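Local structure of piwi domain-containing protein (Vanderwaltozyma polyspora, 5THE) at residues E311-L324 with I357-G370. The protein probably binds guide RNA and its target as an Argonaute, this chain being the C-terminal lobe that carries the Piwi domain. Sequence-based numbering, arbitrary orientation.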
ATOM      1  N   GLU A 311      14.723   6.361 -13.513  1.00 30.49           N
ATOM      2  CA  GLU A 311      13.601   6.880 -12.738  1.00 40.59           C
ATOM      3  C   GLU A 311      12.284   6.880 -13.503  1.00 39.46           C
ATOM      4  O   GLU A 311      11.226   6.724 -12.885  1.00 47.33           O
ATOM      5  CB  GLU A 311      13.897   8.303 -12.263  1.00 50.19           C
ATOM      6  CG  GLU A 311      15.191   8.459 -11.487  1.00 65.85           C
ATOM      7  CD  GLU A 311      15.262   9.787 -10.753  1.00 77.36           C
ATOM      8  OE1 GLU A 311      14.708   9.883  -9.635  1.00 80.61           O
ATOM      9  OE2 GLU A 311      15.855  10.738 -11.305  1.00 80.58           O
ATOM     10  N   ILE A 312      12.308   7.050 -14.822  1.00 28.37           N
ATOM     11  CA  ILE A 312      11.082   7.135 -15.611  1.00 30.49           C
ATOM     12  C   ILE A 312      10.639   5.728 -15.989  1.00 35.25           C
ATOM     13  O   ILE A 312      11.438   4.925 -16.493  1.00 33.09           O
ATOM     14  CB  ILE A 312      11.282   8.010 -16.861  1.00 32.25           C
ATOM     15  CG1 ILE A 312      11.694   9.426 -16.465  1.00 32.39           C
ATOM     16  CG2 ILE A 312      10.018   8.052 -17.689  1.00 30.55           C
ATOM     17  CD1 ILE A 312      10.748  10.082 -15.491  1.00 39.43           C
ATOM     18  N   ILE A 313       9.370   5.417 -15.720  1.00 35.39           N
ATOM     19  CA  ILE A 313       8.806   4.119 -16.078  1.00 34.14           C
ATOM     20  C   ILE A 313       8.375   4.168 -17.536  1.00 32.45           C
ATOM     21  O   ILE A 313       7.214   4.477 -17.841  1.00 31.30           O
ATOM     22  CB  ILE A 313       7.606   3.730 -15.191  1.00 30.70           C
ATOM     23  CG1 ILE A 313       7.866   4.043 -13.718  1.00 30.74           C
ATOM     24  CG2 ILE A 313       7.303   2.275 -15.374  1.00 25.85           C
ATOM     25  CD1 ILE A 313       6.589   3.961 -12.823  1.00 26.43           C
ATOM     26  N   THR A 314       9.304   3.830 -18.434  1.00 31.39           N
ATOM     27  CA  THR A 314       9.093   4.029 -19.866  1.00 37.50           C
ATOM     28  C   THR A 314       7.855   3.306 -20.370  1.00 39.51           C
ATOM     29  O   THR A 314       7.106   3.841 -21.194  1.00 45.10           O
ATOM     30  CB  THR A 314      10.313   3.547 -20.649  1.00 42.14           C
ATOM     31  OG1 THR A 314      11.481   4.188 -20.138  1.00 45.39           O
ATOM     32  CG2 THR A 314      10.157   3.889 -22.125  1.00 48.83           C
ATOM     33  N   ASN A 315       7.640   2.082 -19.919  1.00 33.18           N
ATOM     34  CA  ASN A 315       6.545   1.270 -20.418  1.00 36.56           C
ATOM     35  C   ASN A 315       5.517   1.016 -19.320  1.00 34.94           C
ATOM     36  O   ASN A 315       4.971  -0.083 -19.203  1.00 32.49           O
ATOM     37  CB  ASN A 315       7.075  -0.035 -21.010  1.00 43.63           C
ATOM     38  CG  ASN A 315       6.149  -0.617 -22.075  1.00 60.79           C
ATOM     39  OD1 ASN A 315       5.199   0.039 -22.528  1.00 62.59           O
ATOM     40  ND2 ASN A 315       6.424  -1.859 -22.481  1.00 62.64           N
ATOM     41  N   VAL A 316       5.231   2.047 -18.512  1.00 34.35           N
ATOM     42  CA  VAL A 316       4.236   1.907 -17.449  1.00 28.98           C
ATOM     43  C   VAL A 316       2.900   1.469 -18.044  1.00 35.49           C
ATOM     44  O   VAL A 316       2.180   0.650 -17.460  1.00 33.06           O
ATOM     45  CB  VAL A 316       4.121   3.217 -16.636  1.00 28.00           C
ATOM     46  CG1 VAL A 316       3.528   4.382 -17.473  1.00 26.78           C
ATOM     47  CG2 VAL A 316       3.289   2.998 -15.372  1.00 27.43           C
ATOM     48  N   GLY A 317       2.589   1.956 -19.248  1.00 33.99           N
ATOM     49  CA  GLY A 317       1.328   1.626 -19.871  1.00 33.31           C
ATOM     50  C   GLY A 317       1.151   0.142 -20.109  1.00 37.00           C
ATOM     51  O   GLY A 317       0.023  -0.354 -20.121  1.00 43.06           O
ATOM     52  N   SER A 318       2.252  -0.591 -20.295  1.00 30.43           N
ATOM     53  CA  SER A 318       2.124  -2.030 -20.484  1.00 37.20           C
ATOM     54  C   SER A 318       1.481  -2.694 -19.269  1.00 38.48           C
ATOM     55  O   SER A 318       0.713  -3.654 -19.419  1.00 42.47           O
ATOM     56  CB  SER A 318       3.492  -2.640 -20.783  1.00 34.75           C
ATOM     57  OG  SER A 318       4.292  -2.681 -19.619  1.00 42.28           O
ATOM     58  N   LEU A 319       1.751  -2.176 -18.065  1.00 35.43           N
ATOM     59  CA  LEU A 319       1.147  -2.657 -16.823  1.00 30.42           C
ATOM     60  C   LEU A 319      -0.323  -2.279 -16.684  1.00 34.27           C
ATOM     61  O   LEU A 319      -0.969  -2.710 -15.718  1.00 32.54           O
ATOM     62  CB  LEU A 319       1.932  -2.118 -15.625  1.00 27.37           C
ATOM     63  CG  LEU A 319       3.437  -2.383 -15.645  1.00 28.15           C
ATOM     64  CD1 LEU A 319       4.099  -1.882 -14.379  1.00 28.80           C
ATOM     65  CD2 LEU A 319       3.690  -3.863 -15.824  1.00 32.15           C
ATOM     66  N   MET A 320      -0.875  -1.494 -17.611  1.00 29.06           N
ATOM     67  CA  MET A 320      -2.266  -1.092 -17.489  1.00 29.22           C
ATOM     68  C   MET A 320      -3.230  -2.220 -17.819  1.00 25.73           C
ATOM     69  O   MET A 320      -4.363  -2.192 -17.338  1.00 28.24           O
ATOM     70  CB  MET A 320      -2.549   0.115 -18.384  1.00 28.64           C
ATOM     71  CG  MET A 320      -2.002   1.420 -17.837  1.00 27.15           C
ATOM     72  SD  MET A 320      -2.862   1.966 -16.330  1.00 27.86           S
ATOM     73  CE  MET A 320      -4.587   2.042 -16.847  1.00 22.74           C
ATOM     74  N   LEU A 321      -2.804  -3.213 -18.607  1.00 27.27           N
ATOM     75  CA  LEU A 321      -3.739  -4.210 -19.123  1.00 29.27           C
ATOM     76  C   LEU A 321      -4.468  -4.926 -17.991  1.00 27.95           C
ATOM     77  O   LEU A 321      -5.702  -5.048 -18.005  1.00 34.01           O
ATOM     78  CB  LEU A 321      -3.009  -5.215 -20.016  1.00 28.70           C
ATOM     79  CG  LEU A 321      -3.815  -6.417 -20.538  1.00 30.56           C
ATOM     80  CD1 LEU A 321      -5.095  -5.986 -21.261  1.00 30.57           C
ATOM     81  CD2 LEU A 321      -2.972  -7.299 -21.443  1.00 29.29           C
ATOM     82  N   ASN A 322      -3.722  -5.387 -16.988  1.00 24.96           N
ATOM     83  CA  ASN A 322      -4.349  -6.061 -15.855  1.00 28.73           C
ATOM     84  C   ASN A 322      -5.164  -5.108 -14.998  1.00 25.19           C
ATOM     85  O   ASN A 322      -6.179  -5.518 -14.428  1.00 26.12           O
ATOM     86  CB  ASN A 322      -3.292  -6.755 -14.997  1.00 31.43           C
ATOM     87  CG  ASN A 322      -2.738  -7.977 -15.669  1.00 32.67           C
ATOM     88  OD1 ASN A 322      -3.383  -8.539 -16.547  1.00 31.27           O
ATOM     89  ND2 ASN A 322      -1.537  -8.391 -15.277  1.00 28.52           N
ATOM     90  N   ARG A 323      -4.729  -3.852 -14.851  1.00 26.21           N
ATOM     91  CA  ARG A 323      -5.571  -2.895 -14.136  1.00 24.46           C
ATOM     92  C   ARG A 323      -6.947  -2.820 -14.780  1.00 26.15           C
ATOM     93  O   ARG A 323      -7.970  -2.810 -14.084  1.00 24.69           O
ATOM     94  CB  ARG A 323      -4.929  -1.505 -14.109  1.00 25.51           C
ATOM     95  CG  ARG A 323      -3.408  -1.501 -13.905  1.00 23.56           C
ATOM     96  CD  ARG A 323      -3.028  -1.660 -12.446  1.00 21.99           C
ATOM     97  NE  ARG A 323      -3.339  -2.977 -11.887  1.00 24.12           N
ATOM     98  CZ  ARG A 323      -2.663  -4.080 -12.185  1.00 26.04           C
ATOM     99  NH1 ARG A 323      -1.667  -4.018 -13.057  1.00 27.13           N
ATOM    100  NH2 ARG A 323      -2.984  -5.240 -11.628  1.00 21.66           N
ATOM    101  N   LEU A 324      -6.990  -2.796 -16.115  1.00 21.24           N
ATOM    102  CA  LEU A 324      -8.275  -2.708 -16.806  1.00 23.76           C
ATOM    103  C   LEU A 324      -9.057  -4.007 -16.688  1.00 24.96           C
ATOM    104  O   LEU A 324     -10.266  -3.986 -16.435  1.00 25.13           O
ATOM    105  CB  LEU A 324      -8.058  -2.355 -18.274  1.00 26.71           C
ATOM    106  CG  LEU A 324      -7.477  -0.974 -18.586  1.00 29.21           C
ATOM    107  CD1 LEU A 324      -7.289  -0.817 -20.087  1.00 26.01           C
ATOM    108  CD2 LEU A 324      -8.393   0.084 -18.049  1.00 24.62           C
ATOM    109  N   ILE A 357       6.254  11.043 -20.933  1.00 26.04           N
ATOM    110  CA  ILE A 357       6.517   9.628 -21.152  1.00 27.24           C
ATOM    111  C   ILE A 357       5.461   8.761 -20.494  1.00 29.96           C
ATOM    112  O   ILE A 357       4.821   7.941 -21.157  1.00 29.38           O
ATOM    113  CB  ILE A 357       7.931   9.234 -20.673  1.00 26.11           C
ATOM    114  CG1 ILE A 357       8.998  10.099 -21.350  1.00 32.57           C
ATOM    115  CG2 ILE A 357       8.159   7.729 -20.927  1.00 29.60           C
ATOM    116  CD1 ILE A 357       8.952  10.012 -22.853  1.00 36.13           C
ATOM    117  N   GLU A 358       5.294   8.890 -19.177  1.00 31.00           N
ATOM    118  CA  GLU A 358       4.457   7.954 -18.436  1.00 27.73           C
ATOM    119  C   GLU A 358       2.973   8.226 -18.654  1.00 24.74           C
ATOM    120  O   GLU A 358       2.213   7.301 -18.945  1.00 25.90           O
ATOM    121  CB  GLU A 358       4.805   7.998 -16.944  1.00 26.53           C
ATOM    122  CG  GLU A 358       6.212   7.528 -16.625  1.00 26.71           C
ATOM    123  CD  GLU A 358       6.549   7.596 -15.133  1.00 32.03           C
ATOM    124  OE1 GLU A 358       7.756   7.585 -14.798  1.00 33.94           O
ATOM    125  OE2 GLU A 358       5.614   7.657 -14.293  1.00 25.10           O
ATOM    126  N   VAL A 359       2.529   9.482 -18.537  1.00 25.41           N
ATOM    127  CA  VAL A 359       1.111   9.754 -18.786  1.00 23.88           C
ATOM    128  C   VAL A 359       0.754   9.414 -20.234  1.00 30.98           C
ATOM    129  O   VAL A 359      -0.263   8.760 -20.502  1.00 24.99           O
ATOM    130  CB  VAL A 359       0.749  11.212 -18.434  1.00 28.52           C
ATOM    131  CG1 VAL A 359      -0.704  11.508 -18.822  1.00 28.98           C
ATOM    132  CG2 VAL A 359       0.961  11.480 -16.955  1.00 29.15           C
ATOM    133  N   LYS A 360       1.606   9.819 -21.185  1.00 26.93           N
ATOM    134  CA  LYS A 360       1.409   9.437 -22.584  1.00 26.50           C
ATOM    135  C   LYS A 360       1.379   7.922 -22.750  1.00 27.24           C
ATOM    136  O   LYS A 360       0.572   7.389 -23.518  1.00 25.26           O
ATOM    137  CB  LYS A 360       2.514  10.031 -23.461  1.00 27.11           C
ATOM    138  CG  LYS A 360       2.432   9.604 -24.937  1.00 27.59           C
ATOM    139  CD  LYS A 360       3.615  10.140 -25.754  1.00 38.56           C
ATOM    140  CE  LYS A 360       3.734   9.394 -27.080  1.00 48.78           C
ATOM    141  NZ  LYS A 360       4.550  10.110 -28.089  1.00 53.43           N
ATOM    142  N   SER A 361       2.256   7.210 -22.045  1.00 28.09           N
ATOM    143  CA  SER A 361       2.236   5.756 -22.136  1.00 27.86           C
ATOM    144  C   SER A 361       0.913   5.191 -21.638  1.00 25.28           C
ATOM    145  O   SER A 361       0.374   4.243 -22.221  1.00 30.12           O
ATOM    146  CB  SER A 361       3.401   5.166 -21.352  1.00 21.49           C
ATOM    147  OG  SER A 361       3.284   3.757 -21.302  1.00 29.77           O
ATOM    148  N   ILE A 362       0.367   5.762 -20.563  1.00 25.46           N
ATOM    149  CA  ILE A 362      -0.920   5.298 -20.053  1.00 25.21           C
ATOM    150  C   ILE A 362      -2.014   5.521 -21.090  1.00 26.57           C
ATOM    151  O   ILE A 362      -2.803   4.618 -21.385  1.00 30.26           O
ATOM    152  CB  ILE A 362      -1.253   5.992 -18.718  1.00 25.09           C
ATOM    153  CG1 ILE A 362      -0.305   5.493 -17.624  1.00 29.64           C
ATOM    154  CG2 ILE A 362      -2.703   5.743 -18.328  1.00 26.60           C
ATOM    155  CD1 ILE A 362      -0.430   6.246 -16.312  1.00 29.96           C
ATOM    156  N   LYS A 363      -2.081   6.731 -21.658  1.00 22.82           N
ATOM    157  CA  LYS A 363      -3.186   7.028 -22.568  1.00 25.18           C
ATOM    158  C   LYS A 363      -3.078   6.204 -23.845  1.00 25.93           C
ATOM    159  O   LYS A 363      -4.085   5.703 -24.361  1.00 22.64           O
ATOM    160  CB  LYS A 363      -3.223   8.518 -22.886  1.00 24.34           C
ATOM    161  CG  LYS A 363      -3.629   9.403 -21.709  1.00 25.32           C
ATOM    162  CD  LYS A 363      -3.791  10.836 -22.158  1.00 27.34           C
ATOM    163  CE  LYS A 363      -5.020  11.010 -23.035  1.00 28.11           C
ATOM    164  NZ  LYS A 363      -6.294  10.860 -22.279  1.00 22.14           N
ATOM    165  N   GLU A 364      -1.857   6.011 -24.343  1.00 24.88           N
ATOM    166  CA  GLU A 364      -1.688   5.265 -25.584  1.00 27.61           C
ATOM    167  C   GLU A 364      -1.897   3.776 -25.365  1.00 27.86           C
ATOM    168  O   GLU A 364      -2.483   3.096 -26.221  1.00 33.58           O
ATOM    169  CB  GLU A 364      -0.313   5.567 -26.180  1.00 25.17           C
ATOM    170  CG  GLU A 364      -0.249   7.035 -26.612  1.00 34.69           C
ATOM    171  CD  GLU A 364       0.989   7.416 -27.380  1.00 43.34           C
ATOM    172  OE1 GLU A 364       2.015   6.705 -27.272  1.00 38.60           O
ATOM    173  OE2 GLU A 364       0.921   8.454 -28.084  1.00 44.24           O
ATOM    174  N   SER A 365      -1.464   3.254 -24.216  1.00 24.27           N
ATOM    175  CA  SER A 365      -1.690   1.836 -23.932  1.00 27.58           C
ATOM    176  C   SER A 365      -3.175   1.533 -23.760  1.00 26.40           C
ATOM    177  O   SER A 365      -3.672   0.539 -24.298  1.00 28.03           O
ATOM    178  CB  SER A 365      -0.908   1.402 -22.695  1.00 31.35           C
ATOM    179  OG  SER A 365       0.487   1.561 -22.912  1.00 41.17           O
ATOM    180  N   VAL A 366      -3.908   2.371 -23.017  1.00 24.93           N
ATOM    181  CA  VAL A 366      -5.327   2.063 -22.852  1.00 26.49           C
ATOM    182  C   VAL A 366      -6.074   2.317 -24.152  1.00 30.97           C
ATOM    183  O   VAL A 366      -7.125   1.710 -24.396  1.00 26.88           O
ATOM    184  CB  VAL A 366      -5.967   2.842 -21.683  1.00 24.22           C
ATOM    185  CG1 VAL A 366      -5.178   2.631 -20.383  1.00 31.62           C
ATOM    186  CG2 VAL A 366      -6.110   4.316 -22.014  1.00 27.07           C
ATOM    187  N   ARG A 367      -5.561   3.208 -25.011  1.00 25.18           N
ATOM    188  CA  ARG A 367      -6.164   3.349 -26.329  1.00 30.64           C
ATOM    189  C   ARG A 367      -6.150   2.018 -27.075  1.00 28.05           C
ATOM    190  O   ARG A 367      -7.098   1.699 -27.809  1.00 24.34           O
ATOM    191  CB  ARG A 367      -5.441   4.428 -27.134  1.00 34.18           C
ATOM    192  CG  ARG A 367      -5.990   4.584 -28.556  1.00 39.73           C
ATOM    193  CD  ARG A 367      -5.276   5.694 -29.323  1.00 47.94           C
ATOM    194  NE  ARG A 367      -5.643   5.713 -30.736  1.00 55.20           N
ATOM    195  CZ  ARG A 367      -4.925   5.151 -31.705  1.00 62.91           C
ATOM    196  NH1 ARG A 367      -3.796   4.519 -31.416  1.00 63.49           N
ATOM    197  NH2 ARG A 367      -5.334   5.221 -32.966  1.00 67.37           N
ATOM    198  N   LYS A 368      -5.103   1.224 -26.863  1.00 28.32           N
ATOM    199  CA  LYS A 368      -4.970  -0.085 -27.486  1.00 35.70           C
ATOM    200  C   LYS A 368      -5.710  -1.165 -26.698  1.00 30.48           C
ATOM    201  O   LYS A 368      -6.437  -1.968 -27.284  1.00 28.58           O
ATOM    202  CB  LYS A 368      -3.491  -0.446 -27.615  1.00 35.33           C
ATOM    203  CG  LYS A 368      -3.262  -1.838 -28.215  1.00 47.67           C
ATOM    204  CD  LYS A 368      -1.857  -2.360 -27.951  1.00 56.52           C
ATOM    205  CE  LYS A 368      -1.685  -3.795 -28.447  1.00 64.56           C
ATOM    206  NZ  LYS A 368      -1.771  -3.927 -29.936  1.00 66.06           N
ATOM    207  N   PHE A 369      -5.533  -1.202 -25.372  1.00 26.21           N
ATOM    208  CA  PHE A 369      -6.085  -2.293 -24.564  1.00 22.36           C
ATOM    209  C   PHE A 369      -7.612  -2.231 -24.472  1.00 27.02           C
ATOM    210  O   PHE A 369      -8.284  -3.266 -24.519  1.00 29.42           O
ATOM    211  CB  PHE A 369      -5.490  -2.254 -23.149  1.00 25.92           C
ATOM    212  CG  PHE A 369      -4.020  -2.540 -23.088  1.00 28.60           C
ATOM    213  CD1 PHE A 369      -3.441  -3.472 -23.941  1.00 26.18           C
ATOM    214  CD2 PHE A 369      -3.210  -1.883 -22.163  1.00 29.84           C
ATOM    215  CE1 PHE A 369      -2.077  -3.747 -23.882  1.00 29.10           C
ATOM    216  CE2 PHE A 369      -1.844  -2.146 -22.101  1.00 23.30           C
ATOM    217  CZ  PHE A 369      -1.279  -3.084 -22.967  1.00 26.15           C
ATOM    218  N   GLY A 370      -8.175  -1.040 -24.277  1.00 29.11           N
ATOM    219  CA  GLY A 370      -9.604  -0.874 -24.094  1.00 29.42           C
ATOM    220  C   GLY A 370     -10.461  -1.568 -25.146  1.00 32.33           C
ATOM    221  O   GLY A 370     -11.387  -2.330 -24.826  1.00 28.28           O
TER
HETATM  222  O   HOH W   1       3.726   2.570 -23.824  1.00 51.76           O
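E358 OE1 shows how one buried carboxylate oxygen can serve two masters: the backbone N of I313 donates to it at 2.9 Å, nearly straight at 166° though from above the carboxylate plane, and R343 forms a salt bridge to the same atom. The second oxygen, OE2, is taken by Y341 OH, which helps to fix the turn of the carboxylate. The chain, extended beyond CG, carries the group from the helix to the loop, with CG lying 3.4 Å from I313 O. Without this carboxylate, as with an alanine here, I313 N and the guanidinium of R343 would probably lose their shared acceptor, and the loop before the 3-10 segment 316-319 could shift. One helical turn on, S361 OG accepts from G317 N at 2.8 Å, a more bent bond of 139°, and a water joins the same hydroxyl to N315 OD1. G317 is where the backbones come closest, its CA 4.3 Å from that of I362; a side chain there would run into S365 OG and S361 O. S365 OG turns back to its own helix, bonding S361 O from the face opposite to that used by S365 N. In the RNase H-like fold of the Piwi domain, helices 320-329 and 351-373 pack beside each other, and I313 and M320 of the first segment also touch strands 264-274 and 282-289. The segments of these helices cross at -53°, their axes 9.9 Å apart. Here contacts turn apolar: the bent thioether chain of M320 brings CE to 3.6 Å from V366 CG1, while L324 CD1 meets F369 CB. L321 sets CB over the centre of the F369 ring in a CH-pi contact, and G317 O lies in plane at the ring edge, 3.3 Å from F369 CE2.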